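Long-range contact in designed helical repeat protein (Synthetic construct, PDB 5CWF), which has no known natural function, being a computationally designed helical repeat protein built to explore the range of possible repeat proteins: residues A[27-32]-A[72-77]. Numbering follows the deposited sequence.
Sequences VAREIE and VAREIA
Helices 25-44 and 70-89 of this all-helical repeat fold lie side by side in one layer, and residues 27-32 and 72-77 form one contact between them. Their local axes run in nearly the same direction, 20° apart, and approach to 8.8 Å, with V27 set against R74 and I31 against A77.

Apolar contact fills the inner part of the interface. The methyl of A77 points at the partner helix, and A77 CB lies 3.6 Å from E30 CG, so the aliphatic part of a glutamate does the packing there. I31 also packs on V61 and A65 of helix 48-67 and on V16 of helix 3-21, and its CG1 reaches A77 CB only loosely. One turn earlier, V27 CG2, anti to its own carbonyl carbon, lies 3.8 Å from R74 CG, while V27 CG1 looks more loosely toward the methyl of A73.

Polar ends gather on the outer side. No direct hydrogen bond joins the two segments; a water accepts from R74 NE (NE to water O, 2.7 Å), in the plane of the guanidinium, and donates to E30 OE2. The bend of E30 at chi2 (69°) and of R74 at chi3 brings both groups to this water. Salt bridges to E71 and E26 hold R74 NH1, and E30 OE1 forms a salt bridge with R33, on the same helix. E71 and E26 may offset the like charge that R29 brings: the two guanidinium planes stand 70° apart, with R29 NH2 and R74 NH2 separated by 3.8 Å.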
loop_
_atom_site.group_PDB
_atom_site.type_symbol
_atom_site.label_atom_id
_atom_site.label_comp_id
_atom_site.label_asym_id
_atom_site.label_seq_id
_atom_site.Cartn_x
_atom_site.Cartn_y
_atom_site.Cartn_z
ATOM N N VAL A 27 -11.289 6.820 -9.732
ATOM C CA VAL A 27 -10.401 5.664 -9.642
ATOM C C VAL A 27 -9.130 5.955 -10.425
ATOM O O VAL A 27 -8.021 5.672 -9.973
ATOM C CB VAL A 27 -11.054 4.369 -10.206
ATOM C CG1 VAL A 27 -10.054 3.222 -10.161
ATOM C CG2 VAL A 27 -12.265 3.997 -9.412
ATOM N N ALA A 28 -9.308 6.498 -11.631
ATOM C CA ALA A 28 -8.203 6.795 -12.504
ATOM C C ALA A 28 -7.254 7.803 -11.854
ATOM O O ALA A 28 -6.018 7.673 -11.935
ATOM C CB ALA A 28 -8.737 7.334 -13.827
ATOM N N ARG A 29 -7.833 8.786 -11.172
ATOM C CA ARG A 29 -7.029 9.799 -10.500
ATOM C C ARG A 29 -6.152 9.179 -9.428
ATOM O O ARG A 29 -4.962 9.485 -9.320
ATOM C CB ARG A 29 -7.931 10.854 -9.855
ATOM C CG ARG A 29 -7.204 11.893 -8.995
ATOM C CD ARG A 29 -8.205 12.865 -8.366
ATOM N NE ARG A 29 -8.973 12.244 -7.284
ATOM C CZ ARG A 29 -10.249 12.510 -7.005
ATOM N NH1 ARG A 29 -10.935 13.389 -7.722
ATOM N NH2 ARG A 29 -10.840 11.893 -5.995
ATOM N N GLU A 30 -6.736 8.278 -8.655
ATOM C CA GLU A 30 -6.003 7.695 -7.540
ATOM C C GLU A 30 -4.927 6.723 -8.020
ATOM O O GLU A 30 -3.845 6.645 -7.429
ATOM C CB GLU A 30 -6.959 6.989 -6.585
ATOM C CG GLU A 30 -6.405 6.839 -5.186
ATOM C CD GLU A 30 -6.297 8.182 -4.462
ATOM O OE1 GLU A 30 -5.388 8.353 -3.621
ATOM O OE2 GLU A 30 -7.146 9.063 -4.721
ATOM N N ILE A 31 -5.210 5.968 -9.077
ATOM C CA ILE A 31 -4.169 5.110 -9.643
ATOM C C ILE A 31 -3.024 5.983 -10.152
ATOM O O ILE A 31 -1.842 5.715 -9.893
ATOM C CB ILE A 31 -4.716 4.238 -10.791
ATOM C CG1 ILE A 31 -5.768 3.280 -10.260
ATOM C CG2 ILE A 31 -3.567 3.521 -11.514
ATOM C CD1 ILE A 31 -6.467 2.476 -11.352
ATOM N N GLU A 32 -3.368 7.066 -10.846
ATOM C CA GLU A 32 -2.350 7.955 -11.356
ATOM C C GLU A 32 -1.542 8.600 -10.227
ATOM O O GLU A 32 -0.319 8.681 -10.326
ATOM C CB GLU A 32 -2.978 9.026 -12.273
ATOM C CG GLU A 32 -1.942 9.730 -13.106
ATOM C CD GLU A 32 -2.529 10.665 -14.163
ATOM O OE1 GLU A 32 -3.665 10.416 -14.641
ATOM O OE2 GLU A 32 -1.843 11.649 -14.516
ATOM N N VAL A 72 -13.244 -0.194 -3.775
ATOM C CA VAL A 72 -12.151 -0.906 -3.098
ATOM C C VAL A 72 -10.816 -0.623 -3.796
ATOM O O VAL A 72 -9.761 -0.499 -3.147
ATOM C CB VAL A 72 -12.425 -2.406 -3.050
ATOM C CG1 VAL A 72 -11.251 -3.159 -2.415
ATOM C CG2 VAL A 72 -13.693 -2.659 -2.250
ATOM N N ALA A 73 -10.861 -0.548 -5.121
ATOM C CA ALA A 73 -9.696 -0.236 -5.926
ATOM C C ALA A 73 -9.142 1.124 -5.511
ATOM O O ALA A 73 -7.939 1.306 -5.449
ATOM C CB ALA A 73 -10.040 -0.246 -7.407
ATOM N N ARG A 74 -10.030 2.073 -5.246
ATOM C CA ARG A 74 -9.601 3.395 -4.795
ATOM C C ARG A 74 -8.859 3.324 -3.470
ATOM O O ARG A 74 -7.882 4.038 -3.265
ATOM C CB ARG A 74 -10.790 4.340 -4.629
ATOM C CG ARG A 74 -11.241 5.004 -5.855
ATOM C CD ARG A 74 -12.537 5.770 -5.573
ATOM N NE ARG A 74 -12.309 7.121 -5.079
ATOM C CZ ARG A 74 -13.291 7.993 -4.882
ATOM N NH1 ARG A 74 -14.528 7.613 -5.113
ATOM N NH2 ARG A 74 -13.031 9.235 -4.480
ATOM N N GLU A 75 -9.327 2.480 -2.561
ATOM C CA GLU A 75 -8.689 2.366 -1.246
ATOM C C GLU A 75 -7.310 1.745 -1.321
ATOM O O GLU A 75 -6.418 2.165 -0.601
ATOM C CB GLU A 75 -9.570 1.595 -0.270
ATOM C CG GLU A 75 -10.943 2.256 -0.112
ATOM C CD GLU A 75 -11.521 2.130 1.274
ATOM O OE1 GLU A 75 -10.801 2.405 2.253
ATOM O OE2 GLU A 75 -12.704 1.753 1.379
ATOM N N ILE A 76 -7.133 0.740 -2.173
ATOM C CA ILE A 76 -5.822 0.137 -2.345
ATOM C C ILE A 76 -4.882 1.156 -2.986
ATOM O O ILE A 76 -3.737 1.296 -2.556
ATOM C CB ILE A 76 -5.897 -1.168 -3.168
ATOM C CG1 ILE A 76 -6.507 -2.271 -2.302
ATOM C CG2 ILE A 76 -4.517 -1.626 -3.605
ATOM C CD1 ILE A 76 -6.981 -3.499 -3.090
ATOM N N ALA A 77 -5.355 1.875 -4.005
ATOM C CA ALA A 77 -4.518 2.891 -4.641
ATOM C C ALA A 77 -4.137 3.977 -3.625
ATOM O O ALA A 77 -2.977 4.429 -3.563
ATOM C CB ALA A 77 -5.236 3.505 -5.838
HETATM O O HOH W 1 -9.984 8.262 -4.404
#